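Local coordinates for transcriptional regulator of the TetR/AcrR family (Thermobifida fusca YX, PDB 3DCF), which probably binds cis-regulatory DNA as a helix-turn-helix transcription factor of the TetR/AcrR family, of the kind that generally represses transcription, at residues Gln35-Ala40 with Leu79-Asn84; Gly102-Arg107 with Tyr159-Ala164; His109-Glu114 with Glu153-Leu158; Thr118-Leu123 with Glu201-Ile206. All blocks are in the same frame, centred on the assembly; numbering follows the deposited sequence.

Contact 1 (Gln35-Ala40 with Leu79-Asn84); sequences QIIKVA and LFAIVN
Ile37 and Ile82 join helix 31-46 of the TetR-type DNA-binding domain to the early turns of helix 75-98, the long helix that leads on to the C-terminal domain; the short segments cross almost perpendicularly, at -97°, with their axes 9.8 Å apart. The main bump is Ile37, which fits against a step formed by the small Ala81 and the bulkier Ile82. Its two branches share the work. CG2, anti to the backbone N, lies alongside Ile82, where it approaches CG1 of that residue to 3.6 Å. The other branch, CG1 to CD1, turns the other way, so that CD1 rests on Ala81 CB at 4.0 Å. A beta-branched residue suits this place because it offers one arm to each neighbour, while alanine gives the opposite helix a low spot. With both arms cut back, as by an alanine here, the hollow over Ala81 would probably be left unfilled and Ile82 CG1 without its neighbour. Phe72 also packs on Ala81, and Ile57 of helix 54-61 lies against Ala40, joining the crossing to the predicted helix-turn-helix. Ile82 runs past Ile37 in the opposite direction to end near Ala40, its CD1 4.4 Å from Ala40 CB.

Contact 2 (Gly102-Arg107 with Tyr159-Ala164); sequences GSPGER and YAEGVA
Pro104 and Gly162 meet where helix 104-121 starts against the last turn of helix 138-164, in the all-helical C-terminal domain of the TetR fold, and a capping box of Ser103 and Glu106 opens the first of these helices. The tight part is small. Pro104 CB sits 3.8 Å from the backbone N of Gly162, and the two alpha carbons are only 5.2 Å apart. Glycine suits this spot because a beta carbon would point toward the proline and come to about 3.6 Å from Pro104 CB. Proline, which has no N-H to offer, is at home in a first helical turn.

Toward solvent the contact loosens. Glu161 is exposed and crosses the proline at about a right angle, its extended chain bringing OE1 within 3.8 Å of Pro104 CG. The same oxygen is 4.5 Å from Arg107 NH2, too far for a salt bridge, although the opposite charges probably attract mildly. Arg107 is held by two carbonyls, NH1 by Gly102 O and NH2 by Ala98 O at the end of helix 75-98.

Around the cap, Glu167 bonds to Ser103 OG, while Tyr159, on the far side of its helix, packs on Leu209 of the second subunit. In the box itself the return bond from Glu106 N to Ser103 OG is weak, whereas Ser103 N points almost straight, at 171°, to the anti side of Glu106 OE1, 3.0 Å away, though 33° out of the carboxylate plane.

Contact 3 (His109-Glu114 with Glu153-Leu158); sequences HALLVE and EIMQRL
Leu111 of helix 104-121 and Met155 of helix 138-164 carry the contact, which is buried and wholly apolar across the two segments. Met155 is modelled as selenomethionine. Its CG stands anti to the backbone N (chi1 -179°), which sends the chain across to the other helix, and a bend at chi3 (-64°) then turns the end methyl onto Leu111. There CE nestles against the stem and one branch of the leucine: it is 3.4 Å from Leu111 CB and 3.4 Å from Leu111 CD1. The two side chains slide past one another in opposite directions. Leu158, one turn further on from Met155, meets the same branch from another side, and its CD2 approaches Leu111 CD1 to 3.6 Å. Leucine suits the position because a single branch can wedge between two partners, while the long unbranched methionine spans helices whose nearest alpha carbons, those of Leu111 and Met155, are 8.4 Å apart.

Other side chains pack round these helices. Phe94 of helix 75-98 lies against Leu111, Thr177 of helix 173-185 against Met155, and Leu112 packs on Tyr214 of the second subunit.

The ionic pairs lie outside the interface: buried Glu114 meets Arg93 of helix 75-98 through OE2 and Arg117 of its own helix through OE1, so its charge is probably well balanced. With no polar pairing between the two segments, their association depends on shape and on the exclusion of water, and no directional bond between these segments fixes how one is turned against the other.

Contact 4 (Thr118-Leu123 with Glu201-Ile206); sequences TILRNL and EVVEQI
The C-terminal domain of the TetR fold brings the last turn of helix 104-121 against helix 199-212, with Leu120 facing Val202 and Val203. All three are buried. Leu120 does the reaching: with CG anti to the carbonyl carbon (chi1 -60°) and an extended second torsion, it places CD1 at the other helix, 3.5 Å from Val203 CG2. The same methyl comes to 4.3 Å from Val202 CB. Leucine suits a gap in which the nearest alpha carbons, Leu120 and Val203, are 8.6 Å apart, and the short, stiff valines provide a compact surface that holds its shape beneath it. Thr187 and Tyr191 also touch Leu120.

Just beyond, helix 104-121 ends at Asn122, whose side chain folds back on the last turn. Its ND2 donates to Thr118 O at 2.7 Å, nearly straight at 169°, in the carbonyl plane on a lone pair. The backbone N of Asn122 makes only weak bonds to Thr118 O and Ile119 O, so the side-chain amide probably adds a firmer grip at the helix end.

On helix 199-212, Gln205 accepts from Asp172 N of the second subunit, and Ile206 packs on Thr179 of that subunit. The chemistry thus divides the labour: aliphatic groups join the two helices within the chain, and a polar amide completes the helix end where the backbone bonds are weak.

Contact 1, within the DNA-binding part of the chain, touches none of the others: its centre lies 36 Å from that of contact 2, 27 Å from contact 3 and 23 Å from contact 4, whose nearest atoms are about 7 Å away. It closes before the others open, and its helix 75-98 leads on to helix 104-121, common to contacts 2, 3 and 4. Contacts 2 and 3 join one helix pair; their centres lie 9 Å apart and they touch, contact 3 nested inside contact 2. Contact 4 alternates with both along the chain and touches contact 3, centres 15 Å apart. Helix 104-121 therefore packs on both helix 138-164 and helix 199-212 within the C-terminal domain, whose three contacts all touch the second subunit.

Contact 1 (Gln35-Ala40 with Leu79-Asn84)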
# COMPACT_ATOMS: atom_id res chain seq x y z
N GLN A 35 2.38 -10.72 31.11
CA GLN A 35 3.78 -11.02 31.42
C GLN A 35 4.37 -11.90 30.30
O GLN A 35 5.50 -11.68 29.88
CB GLN A 35 3.93 -11.70 32.80
CG GLN A 35 5.28 -11.51 33.45
N ILE A 36 3.58 -12.88 29.83
CA ILE A 36 3.97 -13.76 28.72
C ILE A 36 4.11 -13.00 27.39
O ILE A 36 5.06 -13.24 26.64
CB ILE A 36 3.01 -14.98 28.57
CG1 ILE A 36 3.19 -15.95 29.74
CG2 ILE A 36 3.31 -15.77 27.29
CD1 ILE A 36 2.03 -16.90 29.91
N ILE A 37 3.17 -12.09 27.09
CA ILE A 37 3.26 -11.27 25.86
C ILE A 37 4.50 -10.35 25.88
O ILE A 37 5.21 -10.25 24.88
CB ILE A 37 1.95 -10.43 25.59
CG1 ILE A 37 0.74 -11.35 25.33
CG2 ILE A 37 2.14 -9.50 24.37
CD1 ILE A 37 -0.60 -10.62 25.39
N LYS A 38 4.75 -9.71 27.02
CA LYS A 38 5.90 -8.80 27.21
C LYS A 38 7.23 -9.55 27.10
O LYS A 38 8.15 -9.10 26.38
CB LYS A 38 5.80 -8.07 28.55
N VAL A 39 7.33 -10.68 27.80
CA VAL A 39 8.53 -11.53 27.75
C VAL A 39 8.78 -12.07 26.32
O VAL A 39 9.92 -12.06 25.86
CB VAL A 39 8.46 -12.67 28.82
CG1 VAL A 39 9.55 -13.73 28.59
CG2 VAL A 39 8.56 -12.07 30.24
N ALA A 40 7.71 -12.49 25.63
CA ALA A 40 7.80 -12.98 24.24
C ALA A 40 8.25 -11.86 23.27
O ALA A 40 9.05 -12.13 22.37
CB ALA A 40 6.46 -13.57 23.78
N LEU A 79 2.41 -14.59 18.71
CA LEU A 79 2.58 -13.48 17.78
C LEU A 79 1.26 -12.73 17.47
O LEU A 79 1.27 -11.49 17.36
CB LEU A 79 3.27 -13.93 16.50
CG LEU A 79 3.75 -12.82 15.54
CD1 LEU A 79 4.66 -11.77 16.19
CD2 LEU A 79 4.46 -13.48 14.36
N PHE A 80 0.15 -13.47 17.36
CA PHE A 80 -1.19 -12.86 17.19
C PHE A 80 -1.52 -11.96 18.38
O PHE A 80 -1.91 -10.80 18.20
CB PHE A 80 -2.28 -13.93 17.01
CG PHE A 80 -3.68 -13.37 17.00
CD1 PHE A 80 -4.18 -12.71 15.86
CD2 PHE A 80 -4.50 -13.46 18.14
CE1 PHE A 80 -5.49 -12.16 15.86
CE2 PHE A 80 -5.81 -12.92 18.15
CZ PHE A 80 -6.31 -12.27 17.00
N ALA A 81 -1.36 -12.50 19.59
CA ALA A 81 -1.58 -11.78 20.84
C ALA A 81 -0.80 -10.46 20.92
O ALA A 81 -1.36 -9.45 21.36
CB ALA A 81 -1.24 -12.67 22.03
N ILE A 82 0.47 -10.48 20.49
CA ILE A 82 1.33 -9.26 20.44
C ILE A 82 0.77 -8.22 19.46
O ILE A 82 0.70 -7.03 19.79
CB ILE A 82 2.81 -9.57 20.05
CG1 ILE A 82 3.50 -10.41 21.12
CG2 ILE A 82 3.64 -8.28 19.87
CD1 ILE A 82 4.82 -11.01 20.64
N VAL A 83 0.38 -8.69 18.27
CA VAL A 83 -0.20 -7.82 17.23
C VAL A 83 -1.58 -7.28 17.63
O VAL A 83 -1.86 -6.09 17.41
CB VAL A 83 -0.28 -8.52 15.85
CG1 VAL A 83 -0.94 -7.60 14.80
CG2 VAL A 83 1.11 -8.95 15.40
N ASN A 84 -2.44 -8.14 18.20
CA ASN A 84 -3.80 -7.70 18.63
C ASN A 84 -3.71 -6.65 19.75
O ASN A 84 -4.54 -5.74 19.78
CB ASN A 84 -4.70 -8.89 19.03
CG ASN A 84 -6.21 -8.53 19.07
OD1 ASN A 84 -6.66 -7.54 18.48
ND2 ASN A 84 -7.00 -9.36 19.75

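Contact 2 (Gly102-Arg107 with Tyr159-Ala164)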
# COMPACT_ATOMS: atom_id res chain seq x y z
N GLY A 102 -11.14 20.18 19.47
CA GLY A 102 -10.73 20.68 18.15
C GLY A 102 -11.84 20.54 17.12
O GLY A 102 -12.83 19.85 17.35
N SER A 103 -11.68 21.23 15.99
CA SER A 103 -12.61 21.11 14.87
C SER A 103 -12.32 19.77 14.18
O SER A 103 -11.26 19.17 14.43
CB SER A 103 -12.42 22.27 13.87
OG SER A 103 -11.09 22.32 13.36
N PRO A 104 -13.26 19.27 13.33
CA PRO A 104 -12.99 18.03 12.56
C PRO A 104 -11.69 18.04 11.72
O PRO A 104 -10.99 17.02 11.68
CB PRO A 104 -14.23 17.91 11.66
CG PRO A 104 -15.31 18.62 12.41
CD PRO A 104 -14.63 19.77 13.08
N GLY A 105 -11.37 19.17 11.08
CA GLY A 105 -10.13 19.35 10.29
C GLY A 105 -8.85 19.34 11.12
O GLY A 105 -7.79 18.94 10.62
N GLU A 106 -8.93 19.82 12.37
CA GLU A 106 -7.81 19.78 13.35
C GLU A 106 -7.61 18.35 13.87
O GLU A 106 -6.46 17.89 13.98
CB GLU A 106 -8.05 20.76 14.51
CG GLU A 106 -7.89 22.22 14.08
CD GLU A 106 -8.42 23.26 15.08
OE1 GLU A 106 -9.21 22.94 16.00
OE2 GLU A 106 -8.04 24.44 14.90
N ARG A 107 -8.72 17.68 14.19
CA ARG A 107 -8.74 16.26 14.61
C ARG A 107 -8.24 15.33 13.49
O ARG A 107 -7.46 14.42 13.76
CB ARG A 107 -10.13 15.85 15.15
CG ARG A 107 -10.39 16.37 16.58
CD ARG A 107 -11.82 16.89 16.82
NE ARG A 107 -12.89 15.90 16.83
CZ ARG A 107 -14.20 16.16 16.62
NH1 ARG A 107 -14.65 17.39 16.33
NH2 ARG A 107 -15.08 15.17 16.67
N TYR A 159 -14.64 13.35 8.42
CA TYR A 159 -14.40 14.04 7.13
C TYR A 159 -15.72 14.67 6.59
O TYR A 159 -15.68 15.76 6.01
CB TYR A 159 -13.73 13.13 6.08
CG TYR A 159 -13.13 13.91 4.92
CD1 TYR A 159 -13.91 14.26 3.81
CD2 TYR A 159 -11.79 14.30 4.93
CE1 TYR A 159 -13.37 15.00 2.73
CE2 TYR A 159 -11.24 15.04 3.86
CZ TYR A 159 -12.04 15.38 2.76
OH TYR A 159 -11.51 16.11 1.70
N ALA A 160 -16.85 13.98 6.80
CA ALA A 160 -18.20 14.48 6.42
C ALA A 160 -18.61 15.76 7.17
O ALA A 160 -19.22 16.65 6.57
CB ALA A 160 -19.25 13.41 6.63
N GLU A 161 -18.31 15.82 8.47
CA GLU A 161 -18.59 17.01 9.31
C GLU A 161 -17.79 18.25 8.85
O GLU A 161 -18.35 19.34 8.75
CB GLU A 161 -18.27 16.75 10.78
CG GLU A 161 -19.13 15.73 11.49
CD GLU A 161 -18.59 15.42 12.89
OE1 GLU A 161 -18.14 16.37 13.58
OE2 GLU A 161 -18.60 14.23 13.29
N GLY A 162 -16.49 18.05 8.62
CA GLY A 162 -15.58 19.10 8.13
C GLY A 162 -15.89 19.64 6.73
O GLY A 162 -15.61 20.80 6.43
N VAL A 163 -16.45 18.78 5.87
CA VAL A 163 -16.92 19.18 4.53
C VAL A 163 -18.23 19.98 4.65
O VAL A 163 -18.38 21.01 3.97
CB VAL A 163 -17.11 17.94 3.58
CG1 VAL A 163 -17.92 18.31 2.34
CG2 VAL A 163 -15.74 17.35 3.18
N ALA A 164 -19.15 19.52 5.51
CA ALA A 164 -20.48 20.16 5.74
C ALA A 164 -20.41 21.61 6.21
O ALA A 164 -21.28 22.40 5.87
CB ALA A 164 -21.31 19.34 6.72

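Contact 3 (His109-Glu114 with Glu153-Leu158)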
# COMPACT_ATOMS: atom_id res chain seq x y z
N HIS A 109 -6.13 16.13 11.13
CA HIS A 109 -4.68 16.33 11.11
C HIS A 109 -3.97 15.57 12.24
O HIS A 109 -2.97 14.87 11.98
CB HIS A 109 -4.33 17.82 11.16
CG HIS A 109 -2.86 18.09 11.27
ND1 HIS A 109 -2.01 18.06 10.19
CD2 HIS A 109 -2.10 18.39 12.36
CE1 HIS A 109 -0.77 18.32 10.60
NE2 HIS A 109 -0.80 18.53 11.91
N ALA A 110 -4.47 15.73 13.47
CA ALA A 110 -3.91 15.03 14.64
C ALA A 110 -3.93 13.51 14.47
O ALA A 110 -2.97 12.85 14.86
CB ALA A 110 -4.67 15.43 15.91
N LEU A 111 -5.01 12.97 13.91
CA LEU A 111 -5.14 11.52 13.64
C LEU A 111 -4.09 10.99 12.65
O LEU A 111 -3.55 9.90 12.86
CB LEU A 111 -6.56 11.16 13.12
CG LEU A 111 -7.75 11.26 14.09
CD1 LEU A 111 -9.08 11.17 13.31
CD2 LEU A 111 -7.65 10.18 15.17
N LEU A 112 -3.80 11.77 11.60
CA LEU A 112 -2.78 11.40 10.59
C LEU A 112 -1.34 11.39 11.12
O LEU A 112 -0.55 10.50 10.76
CB LEU A 112 -2.89 12.31 9.35
CG LEU A 112 -4.15 12.11 8.50
CD1 LEU A 112 -4.29 13.24 7.44
CD2 LEU A 112 -4.18 10.72 7.83
N VAL A 113 -1.00 12.38 11.96
CA VAL A 113 0.33 12.46 12.61
C VAL A 113 0.52 11.26 13.54
O VAL A 113 1.59 10.65 13.57
CB VAL A 113 0.50 13.76 13.46
CG1 VAL A 113 1.83 13.75 14.23
CG2 VAL A 113 0.37 15.02 12.59
N GLU A 114 -0.53 10.95 14.31
CA GLU A 114 -0.55 9.80 15.22
C GLU A 114 -0.46 8.47 14.47
O GLU A 114 0.32 7.61 14.86
CB GLU A 114 -1.84 9.84 16.07
CG GLU A 114 -2.09 8.63 16.99
CD GLU A 114 -0.89 8.28 17.86
OE1 GLU A 114 -0.34 9.17 18.53
OE2 GLU A 114 -0.50 7.11 17.86
N GLU A 153 -14.16 4.17 9.74
CA GLU A 153 -15.46 4.77 10.12
C GLU A 153 -15.35 6.01 11.01
O GLU A 153 -16.11 6.95 10.81
CB GLU A 153 -16.42 3.70 10.67
CG GLU A 153 -16.91 2.75 9.54
CD GLU A 153 -17.56 1.45 10.01
OE1 GLU A 153 -17.90 1.32 11.21
OE2 GLU A 153 -17.72 0.53 9.17
N ILE A 154 -14.38 6.01 11.95
CA ILE A 154 -14.10 7.19 12.81
C ILE A 154 -13.70 8.39 11.94
O ILE A 154 -14.22 9.49 12.12
CB ILE A 154 -12.96 6.92 13.86
CG1 ILE A 154 -13.38 5.88 14.91
CG2 ILE A 154 -12.59 8.19 14.61
CD1 ILE A 154 -12.21 5.32 15.72
N MSE A 155 -12.78 8.15 11.00
CA MSE A 155 -12.34 9.19 10.09
C MSE A 155 -13.39 9.57 9.03
O MSE A 155 -13.45 10.73 8.63
CB MSE A 155 -11.00 8.82 9.46
CG MSE A 155 -10.48 9.87 8.51
SE MSE A 155 -8.58 9.88 8.32
CE MSE A 155 -8.09 10.35 10.18
N GLN A 156 -14.19 8.60 8.56
CA GLN A 156 -15.27 8.86 7.56
C GLN A 156 -16.26 9.89 8.07
O GLN A 156 -16.54 10.88 7.37
CB GLN A 156 -16.05 7.61 7.15
CG GLN A 156 -15.42 6.82 6.02
CD GLN A 156 -16.24 5.58 5.63
OE1 GLN A 156 -17.32 5.32 6.17
NE2 GLN A 156 -15.70 4.81 4.69
N ARG A 157 -16.80 9.64 9.26
CA ARG A 157 -17.77 10.55 9.91
C ARG A 157 -17.18 11.95 10.14
O ARG A 157 -17.85 12.96 9.89
CB ARG A 157 -18.28 9.98 11.24
CG ARG A 157 -19.09 8.69 11.10
CD ARG A 157 -19.72 8.25 12.44
NE ARG A 157 -18.73 7.88 13.46
CZ ARG A 157 -18.22 6.65 13.66
NH1 ARG A 157 -18.57 5.59 12.91
NH2 ARG A 157 -17.32 6.48 14.63
N LEU A 158 -15.91 11.97 10.54
CA LEU A 158 -15.16 13.20 10.84
C LEU A 158 -14.87 14.02 9.56
O LEU A 158 -14.85 15.26 9.62
CB LEU A 158 -13.86 12.84 11.61
CG LEU A 158 -13.37 13.74 12.72
CD1 LEU A 158 -14.43 13.79 13.82
CD2 LEU A 158 -12.05 13.19 13.29

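Contact 4 (Thr118-Leu123 with Glu201-Ile206)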
# COMPACT_ATOMS: atom_id res chain seq x y z
N THR A 118 2.72 5.83 14.49
CA THR A 118 2.48 4.43 14.87
C THR A 118 2.99 3.46 13.80
O THR A 118 3.51 2.40 14.17
CB THR A 118 0.99 4.15 15.16
OG1 THR A 118 0.50 5.13 16.08
CG2 THR A 118 0.77 2.74 15.75
N ILE A 119 2.85 3.82 12.51
CA ILE A 119 3.35 2.98 11.40
C ILE A 119 4.89 2.85 11.46
O ILE A 119 5.42 1.73 11.47
CB ILE A 119 2.93 3.49 9.96
CG1 ILE A 119 1.41 3.52 9.75
CG2 ILE A 119 3.54 2.62 8.87
CD1 ILE A 119 0.69 2.22 9.95
N LEU A 120 5.58 4.00 11.51
CA LEU A 120 7.06 4.06 11.54
C LEU A 120 7.71 3.38 12.76
O LEU A 120 8.85 2.91 12.67
CB LEU A 120 7.56 5.52 11.41
CG LEU A 120 7.17 6.29 10.14
CD1 LEU A 120 7.71 7.70 10.22
CD2 LEU A 120 7.63 5.60 8.85
N ARG A 121 6.96 3.32 13.87
CA ARG A 121 7.38 2.63 15.10
C ARG A 121 7.08 1.11 15.09
O ARG A 121 7.74 0.35 15.80
CB ARG A 121 6.69 3.25 16.33
CG ARG A 121 7.22 4.59 16.74
CD ARG A 121 6.41 5.18 17.86
NE ARG A 121 7.10 6.33 18.46
CZ ARG A 121 7.18 7.56 17.93
NH1 ARG A 121 6.64 7.87 16.75
NH2 ARG A 121 7.84 8.51 18.59
N ASN A 122 6.09 0.68 14.31
CA ASN A 122 5.70 -0.74 14.25
C ASN A 122 5.74 -1.22 12.80
O ASN A 122 4.75 -1.75 12.28
CB ASN A 122 4.30 -0.95 14.86
CG ASN A 122 4.18 -0.41 16.28
OD1 ASN A 122 4.26 -1.17 17.25
ND2 ASN A 122 4.00 0.91 16.41
N LEU A 123 6.91 -1.04 12.17
CA LEU A 123 7.10 -1.39 10.75
C LEU A 123 6.91 -2.89 10.44
O LEU A 123 6.19 -3.22 9.48
CB LEU A 123 8.46 -0.87 10.22
CG LEU A 123 8.58 0.65 10.03
CD1 LEU A 123 10.05 1.10 9.95
CD2 LEU A 123 7.79 1.13 8.80
N GLU A 201 10.86 13.78 10.77
CA GLU A 201 10.89 14.57 9.52
C GLU A 201 9.91 14.00 8.48
O GLU A 201 9.22 14.77 7.79
CB GLU A 201 12.30 14.60 8.90
CG GLU A 201 13.38 15.23 9.77
CD GLU A 201 14.77 14.97 9.23
OE1 GLU A 201 15.16 15.63 8.24
OE2 GLU A 201 15.46 14.10 9.81
N VAL A 202 9.87 12.67 8.37
CA VAL A 202 8.98 11.97 7.44
C VAL A 202 7.49 12.17 7.83
O VAL A 202 6.66 12.38 6.95
CB VAL A 202 9.32 10.46 7.30
CG1 VAL A 202 8.33 9.74 6.38
CG2 VAL A 202 10.76 10.28 6.80
N VAL A 203 7.17 12.11 9.13
CA VAL A 203 5.80 12.34 9.62
C VAL A 203 5.34 13.79 9.35
O VAL A 203 4.23 14.01 8.86
CB VAL A 203 5.66 12.01 11.13
CG1 VAL A 203 4.27 12.44 11.67
CG2 VAL A 203 5.94 10.51 11.39
N GLU A 204 6.22 14.75 9.64
CA GLU A 204 5.94 16.18 9.46
C GLU A 204 5.68 16.53 7.98
O GLU A 204 4.71 17.22 7.68
CB GLU A 204 7.10 17.03 10.01
CG GLU A 204 6.82 18.52 10.21
CD GLU A 204 6.79 19.35 8.94
OE1 GLU A 204 7.68 19.16 8.07
OE2 GLU A 204 5.88 20.21 8.82
N GLN A 205 6.57 16.06 7.10
CA GLN A 205 6.47 16.33 5.65
C GLN A 205 5.25 15.67 4.97
O GLN A 205 4.56 16.31 4.17
CB GLN A 205 7.78 15.97 4.93
CG GLN A 205 8.92 16.91 5.28
CD GLN A 205 10.23 16.60 4.56
OE1 GLN A 205 10.27 15.92 3.52
NE2 GLN A 205 11.32 17.12 5.10
N ILE A 206 5.00 14.39 5.31
CA ILE A 206 3.82 13.65 4.81
C ILE A 206 2.53 14.37 5.22
O ILE A 206 1.68 14.63 4.37
CB ILE A 206 3.79 12.17 5.29
CG1 ILE A 206 4.85 11.34 4.56
CG2 ILE A 206 2.41 11.51 5.06
CD1 ILE A 206 5.03 9.93 5.10